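PDB 5EJR: myosin-I heavy chain from Dictyostelium discoideum, which is an actin-based class VII motor with ATPase activity that takes part in adhesion and the early steps of phagocytosis, seen here as its C-terminal MyTH4-FERM tail domain. Local coordinates for residues F42-D47 and Y112-K117; T423-Q428 and L438-K443. All coordinates share one frame; numbering follows the deposited sequence.

Running from the N terminus, the chain passes helix 15-25 and enters the loop that holds residues 42-47; helices 58-75, 86-99 and 104-113 follow before contact 1 closes this long helical excursion at residues 112-117, tying the loop to the end of helix 104-113 in the MyTH4 region. Contact 2 opens only much later, in the PTB-like (PH-fold) part of the FERM region, where strands 423-428 and 435-440 form a beta hairpin with a short connection. The two closures are in series, neither nesting nor crossing. The centres of contact 1 and contact 2 lie about 53 Å apart, on opposite sides of the chain's centre. The nearest atoms of contact 1 and contact 2 are about 41 Å apart.

Contact 1. Residues F42-D47 and Y112-K117; sequences FYFNKD and YRQTNK
Q114 turns its CG beside its own backbone N (chi1 -71°) and bends again at chi2, which folds its amide back against F44 and N45. There the amide meets the N45 backbone through both ends: OE1 accepts from N45 N on an in-plane lone pair at 3.2 Å, while NE2 gives a weak bond to N45 O. The F44 ring, carried by a CG anti to the backbone N (chi1 172°), lies nearly parallel to this amide, the planes 15° apart, with F44 CE2 3.4 Å from Q114 NE2. F44 N donates to N116 O at 2.9 Å, approaching almost straight along the carbonyl, and so fixes the loop against the type I turn from R113 to N116.

One residue earlier, the Y43 ring is met by two residues of this turn region. K117 lies side by side with it and sets CE over one face, 3.9 Å from the ring centroid in a CH-pi contact, whereas N116 ND2 comes to the edge near CD1 and makes a weak bond to F42 O. The extended R113 chain lays its guanidinium face against Y43 O, which stands over the centre of the group, 3.4 Å from R113 CZ. Its NH1 is held by A41 O, and R113 NH2 donates at 2.8 Å to a water that also lies within hydrogen-bonding distance of N45 O and D47 O. An Asx turn follows, with D47 N donating to N45 OD1.

Helix 58-75 packs against R113 through F68 and against Q114 through F68, M72 and M75. F42 rests on L6 and A10 of helix 5-11, and Y112 and N116 reach helix 142-159, so the contact joins an N-terminal loop to the helical body of the MyTH4 domain.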
loop_
_atom_site.group_PDB
_atom_site.type_symbol
_atom_site.label_atom_id
_atom_site.label_comp_id
_atom_site.label_asym_id
_atom_site.label_seq_id
_atom_site.Cartn_x
_atom_site.Cartn_y
_atom_site.Cartn_z
ATOM N N PHE A 42 -2.140 20.254 32.150
ATOM C CA PHE A 42 -3.109 20.174 31.056
ATOM C C PHE A 42 -3.004 21.360 30.085
ATOM O O PHE A 42 -3.741 21.402 29.098
ATOM C CB PHE A 42 -4.534 20.137 31.618
ATOM C CG PHE A 42 -4.930 18.871 32.333
ATOM C CD1 PHE A 42 -5.020 17.663 31.647
ATOM C CD2 PHE A 42 -5.285 18.897 33.675
ATOM C CE1 PHE A 42 -5.419 16.498 32.302
ATOM C CE2 PHE A 42 -5.690 17.732 34.328
ATOM C CZ PHE A 42 -5.759 16.543 33.634
ATOM N N TYR A 43 -2.128 22.329 30.374
ATOM C CA TYR A 43 -2.026 23.533 29.565
ATOM C C TYR A 43 -0.790 23.573 28.692
ATOM O O TYR A 43 0.274 23.087 29.095
ATOM C CB TYR A 43 -2.108 24.802 30.452
ATOM C CG TYR A 43 -3.306 24.892 31.378
ATOM C CD1 TYR A 43 -4.547 24.391 30.997
ATOM C CD2 TYR A 43 -3.223 25.565 32.593
ATOM C CE1 TYR A 43 -5.647 24.455 31.849
ATOM C CE2 TYR A 43 -4.330 25.680 33.435
ATOM C CZ TYR A 43 -5.541 25.116 33.059
ATOM O OH TYR A 43 -6.645 25.211 33.872
ATOM N N PHE A 44 -0.933 24.192 27.502
ATOM C CA PHE A 44 0.132 24.393 26.518
ATOM C C PHE A 44 1.337 25.130 27.115
ATOM O O PHE A 44 1.173 26.044 27.919
ATOM C CB PHE A 44 -0.392 25.154 25.273
ATOM C CG PHE A 44 0.676 25.580 24.281
ATOM C CD1 PHE A 44 1.352 26.788 24.431
ATOM C CD2 PHE A 44 1.050 24.745 23.233
ATOM C CE1 PHE A 44 2.386 27.148 23.556
ATOM C CE2 PHE A 44 2.070 25.117 22.347
ATOM C CZ PHE A 44 2.733 26.313 22.517
ATOM N N ASN A 45 2.538 24.734 26.694
ATOM C CA ASN A 45 3.796 25.369 27.048
ATOM C C ASN A 45 4.730 25.255 25.862
ATOM O O ASN A 45 4.776 24.211 25.207
ATOM C CB ASN A 45 4.416 24.775 28.314
ATOM C CG ASN A 45 5.462 25.668 28.934
ATOM O OD1 ASN A 45 6.499 25.985 28.328
ATOM N ND2 ASN A 45 5.196 26.117 30.150
ATOM N N LYS A 46 5.463 26.340 25.581
ATOM C CA LYS A 46 6.396 26.451 24.457
ATOM C C LYS A 46 7.662 25.604 24.624
ATOM O O LYS A 46 8.372 25.386 23.643
ATOM C CB LYS A 46 6.786 27.930 24.217
ATOM C CG LYS A 46 5.636 28.856 23.804
ATOM C CD LYS A 46 5.435 28.914 22.286
ATOM C CE LYS A 46 4.381 29.919 21.888
ATOM N NZ LYS A 46 3.978 29.768 20.464
ATOM N N ASP A 47 7.968 25.173 25.860
ATOM C CA ASP A 47 9.159 24.393 26.192
ATOM C C ASP A 47 8.922 22.883 26.184
ATOM O O ASP A 47 7.863 22.437 26.642
ATOM C CB ASP A 47 9.727 24.826 27.562
ATOM C CG ASP A 47 10.256 26.253 27.618
ATOM O OD1 ASP A 47 10.671 26.780 26.552
ATOM O OD2 ASP A 47 10.290 26.831 28.730
ATOM N N TYR A 112 -3.491 16.555 23.535
ATOM C CA TYR A 112 -4.568 17.366 24.087
ATOM C C TYR A 112 -4.054 18.588 24.866
ATOM O O TYR A 112 -4.500 19.709 24.604
ATOM C CB TYR A 112 -5.553 16.543 24.937
ATOM C CG TYR A 112 -6.651 17.431 25.478
ATOM C CD1 TYR A 112 -7.696 17.855 24.659
ATOM C CD2 TYR A 112 -6.564 17.978 26.759
ATOM C CE1 TYR A 112 -8.659 18.753 25.121
ATOM C CE2 TYR A 112 -7.523 18.875 27.231
ATOM C CZ TYR A 112 -8.564 19.262 26.407
ATOM O OH TYR A 112 -9.503 20.141 26.873
ATOM N N ARG A 113 -3.123 18.373 25.813
ATOM C CA ARG A 113 -2.502 19.443 26.615
ATOM C C ARG A 113 -2.009 20.565 25.693
ATOM O O ARG A 113 -2.222 21.740 25.980
ATOM C CB ARG A 113 -1.331 18.875 27.443
ATOM C CG ARG A 113 -0.287 19.900 27.885
ATOM C CD ARG A 113 1.073 19.264 28.033
ATOM N NE ARG A 113 2.144 20.246 28.136
ATOM C CZ ARG A 113 2.679 20.652 29.283
ATOM N NH1 ARG A 113 2.208 20.200 30.438
ATOM N NH2 ARG A 113 3.681 21.518 29.285
ATOM N N GLN A 114 -1.392 20.200 24.564
ATOM C CA GLN A 114 -0.847 21.205 23.666
ATOM C C GLN A 114 -1.925 21.977 22.863
ATOM O O GLN A 114 -1.614 23.021 22.295
ATOM C CB GLN A 114 0.233 20.592 22.787
ATOM C CG GLN A 114 1.519 20.256 23.566
ATOM C CD GLN A 114 2.259 21.483 24.065
ATOM O OE1 GLN A 114 2.054 21.965 25.185
ATOM N NE2 GLN A 114 3.121 22.026 23.232
ATOM N N THR A 115 -3.190 21.528 22.906
ATOM C CA THR A 115 -4.315 22.222 22.244
ATOM C C THR A 115 -5.021 23.189 23.219
ATOM O O THR A 115 -5.749 24.074 22.777
ATOM C CB THR A 115 -5.365 21.230 21.695
ATOM O OG1 THR A 115 -6.150 20.705 22.763
ATOM C CG2 THR A 115 -4.768 20.114 20.860
ATOM N N ASN A 116 -4.853 22.970 24.532
ATOM C CA ASN A 116 -5.475 23.750 25.604
ATOM C C ASN A 116 -4.629 24.980 25.955
ATOM O O ASN A 116 -3.498 24.833 26.414
ATOM C CB ASN A 116 -5.673 22.850 26.832
ATOM C CG ASN A 116 -6.848 23.178 27.715
ATOM O OD1 ASN A 116 -7.890 23.679 27.273
ATOM N ND2 ASN A 116 -6.745 22.795 28.974
ATOM N N LYS A 117 -5.182 26.189 25.720
ATOM C CA LYS A 117 -4.566 27.502 25.988
ATOM C C LYS A 117 -3.269 27.707 25.188
ATOM O O LYS A 117 -2.221 28.077 25.723
ATOM C CB LYS A 117 -4.384 27.779 27.503
ATOM C CG LYS A 117 -5.689 27.726 28.304
ATOM C CD LYS A 117 -5.483 28.102 29.775
ATOM C CE LYS A 117 -6.689 27.807 30.646
ATOM N NZ LYS A 117 -7.863 28.667 30.323
HETATM O O HOH W 1 5.101 21.903 26.899
#

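Contact 2. Residues T423-Q428 and L438-K443; sequences TLFNIQ and LAINKK. With EDO (1,2-ethanediol), chain F; EDO (1,2-ethanediol), chain B.
F425 and L438 face each other in a hydrogen-bonded antiparallel pair, and their side chains cross obliquely on the sheet face that also carries T423 and I440. F425 has CG beside its backbone N (chi1 -63°), and the ring offers CD2 to L438 CD2 at 4.0 Å and CE2 to I440 CD1, also at 4.0 Å. L438 holds CG anti to its backbone N (chi1 171°), from where its CD2 branch meets the ring. I427 sets CG1 between its backbone N and carbonyl carbon, while I427 CG2, anti to that carbon, touches L438 CB at 3.7 Å; the two side chains cross at about a right angle. L424 and A439, a non-hydrogen-bonded pair, occupy the other face, where L424 CD2 sits 3.7 Å from A439 CB.

Four backbone hydrogen bonds fix this register, two in each of the pairs T423-I440 and F425-L438; that from T423 N to I440 O is 2.8 Å long and nearly straight at 174°.

In this PTB-like (PH-fold) part of the FERM region, strand 423-428 is outermost in a four-stranded antiparallel sheet, and the C-terminal helix 494-505 packs on the F425 face through S496, I497 and V500.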
loop_
_atom_site.group_PDB
_atom_site.type_symbol
_atom_site.label_atom_id
_atom_site.label_comp_id
_atom_site.label_asym_id
_atom_site.label_seq_id
_atom_site.Cartn_x
_atom_site.Cartn_y
_atom_site.Cartn_z
ATOM N N THR A 423 2.628 -15.488 -11.361
ATOM C CA THR A 423 2.890 -14.311 -10.526
ATOM C C THR A 423 4.289 -14.582 -9.919
ATOM O O THR A 423 4.517 -15.646 -9.329
ATOM C CB THR A 423 1.781 -14.020 -9.495
ATOM O OG1 THR A 423 0.573 -13.721 -10.183
ATOM C CG2 THR A 423 2.109 -12.818 -8.593
ATOM N N LEU A 424 5.225 -13.637 -10.094
ATOM C CA LEU A 424 6.616 -13.805 -9.634
ATOM C C LEU A 424 6.958 -13.021 -8.386
ATOM O O LEU A 424 6.528 -11.890 -8.226
ATOM C CB LEU A 424 7.628 -13.472 -10.763
ATOM C CG LEU A 424 7.398 -14.112 -12.135
ATOM C CD1 LEU A 424 8.311 -13.480 -13.192
ATOM C CD2 LEU A 424 7.620 -15.578 -12.101
ATOM N N PHE A 425 7.703 -13.646 -7.477
ATOM C CA PHE A 425 8.138 -12.995 -6.241
ATOM C C PHE A 425 9.645 -13.213 -6.109
ATOM O O PHE A 425 10.107 -14.334 -6.291
ATOM C CB PHE A 425 7.430 -13.628 -5.007
ATOM C CG PHE A 425 5.927 -13.467 -4.978
ATOM C CD1 PHE A 425 5.345 -12.305 -4.484
ATOM C CD2 PHE A 425 5.096 -14.460 -5.487
ATOM C CE1 PHE A 425 3.957 -12.144 -4.482
ATOM C CE2 PHE A 425 3.709 -14.308 -5.469
ATOM C CZ PHE A 425 3.147 -13.147 -4.981
ATOM N N ASN A 426 10.413 -12.175 -5.782
ATOM C CA ASN A 426 11.864 -12.344 -5.557
ATOM C C ASN A 426 12.109 -13.078 -4.254
ATOM O O ASN A 426 11.597 -12.664 -3.220
ATOM C CB ASN A 426 12.600 -10.991 -5.536
ATOM C CG ASN A 426 12.478 -10.188 -6.808
ATOM O OD1 ASN A 426 12.222 -8.987 -6.785
ATOM N ND2 ASN A 426 12.631 -10.833 -7.944
ATOM N N ILE A 427 12.838 -14.199 -4.310
ATOM C CA ILE A 427 13.167 -14.980 -3.109
ATOM C C ILE A 427 14.671 -15.145 -2.956
ATOM O O ILE A 427 15.397 -15.132 -3.955
ATOM C CB ILE A 427 12.432 -16.350 -2.991
ATOM C CG1 ILE A 427 12.752 -17.284 -4.182
ATOM C CG2 ILE A 427 10.929 -16.183 -2.769
ATOM C CD1 ILE A 427 13.480 -18.460 -3.791
ATOM N N GLN A 428 15.116 -15.362 -1.705
ATOM C CA GLN A 428 16.514 -15.622 -1.355
ATOM C C GLN A 428 16.630 -17.080 -0.923
ATOM O O GLN A 428 15.809 -17.568 -0.145
ATOM C CB GLN A 428 17.002 -14.666 -0.252
ATOM C CG GLN A 428 17.014 -13.196 -0.664
ATOM C CD GLN A 428 18.334 -12.745 -1.244
ATOM O OE1 GLN A 428 19.422 -13.119 -0.780
ATOM N NE2 GLN A 428 18.268 -11.865 -2.230
ATOM N N LEU A 438 10.122 -17.010 -7.128
ATOM C CA LEU A 438 9.069 -17.926 -6.707
ATOM C C LEU A 438 7.964 -17.660 -7.717
ATOM O O LEU A 438 7.553 -16.510 -7.862
ATOM C CB LEU A 438 8.576 -17.597 -5.280
ATOM C CG LEU A 438 7.345 -18.346 -4.799
ATOM C CD1 LEU A 438 7.696 -19.762 -4.412
ATOM C CD2 LEU A 438 6.698 -17.622 -3.622
ATOM N N ALA A 439 7.546 -18.682 -8.467
ATOM C CA ALA A 439 6.490 -18.512 -9.461
ATOM C C ALA A 439 5.239 -19.264 -9.020
ATOM O O ALA A 439 5.326 -20.446 -8.682
ATOM C CB ALA A 439 6.961 -19.034 -10.815
ATOM N N ILE A 440 4.081 -18.584 -9.000
ATOM C CA ILE A 440 2.813 -19.239 -8.636
ATOM C C ILE A 440 1.875 -19.048 -9.790
ATOM O O ILE A 440 1.706 -17.918 -10.256
ATOM C CB ILE A 440 2.218 -18.725 -7.291
ATOM C CG1 ILE A 440 3.278 -18.860 -6.136
ATOM C CG2 ILE A 440 0.915 -19.474 -6.935
ATOM C CD1 ILE A 440 2.901 -18.135 -4.793
ATOM N N ASN A 441 1.277 -20.158 -10.274
ATOM C CA ASN A 441 0.339 -20.109 -11.384
ATOM C C ASN A 441 -0.802 -21.078 -11.141
ATOM O O ASN A 441 -0.954 -21.544 -10.004
ATOM C CB ASN A 441 1.045 -20.337 -12.727
ATOM C CG ASN A 441 1.548 -21.750 -12.918
ATOM O OD1 ASN A 441 1.642 -22.549 -11.988
ATOM N ND2 ASN A 441 1.766 -22.121 -14.153
ATOM N N LYS A 442 -1.613 -21.374 -12.182
ATOM C CA LYS A 442 -2.776 -22.259 -12.043
ATOM C C LYS A 442 -2.397 -23.730 -11.697
ATOM O O LYS A 442 -3.216 -24.457 -11.139
ATOM C CB LYS A 442 -3.669 -22.187 -13.316
ATOM C CG LYS A 442 -3.008 -22.779 -14.575
ATOM C CD LYS A 442 -4.019 -22.825 -15.764
ATOM C CE LYS A 442 -3.811 -24.004 -16.683
ATOM N NZ LYS A 442 -2.720 -23.756 -17.662
ATOM N N LYS A 443 -1.172 -24.142 -12.033
ATOM C CA LYS A 443 -0.654 -25.513 -11.827
ATOM C C LYS A 443 0.011 -25.729 -10.454
ATOM O O LYS A 443 -0.066 -26.824 -9.890
ATOM C CB LYS A 443 0.352 -25.858 -12.920
ATOM C CG LYS A 443 -0.250 -25.872 -14.315
ATOM C CD LYS A 443 0.761 -26.392 -15.335
ATOM C CE LYS A 443 0.206 -26.479 -16.740
ATOM N NZ LYS A 443 -0.827 -27.539 -16.861
HETATM C C1 EDO F . 5.291 -23.148 -14.758
HETATM O O1 EDO F . 6.118 -22.897 -15.885
HETATM C C2 EDO F . 4.207 -24.116 -15.249
HETATM O O2 EDO F . 3.323 -24.422 -14.210
HETATM C C1 EDO B . -1.472 -20.492 -18.892
HETATM O O1 EDO B . -2.210 -21.465 -19.601
HETATM C C2 EDO B . -2.471 -19.519 -18.259
HETATM O O2 EDO B . -3.367 -19.061 -19.288
#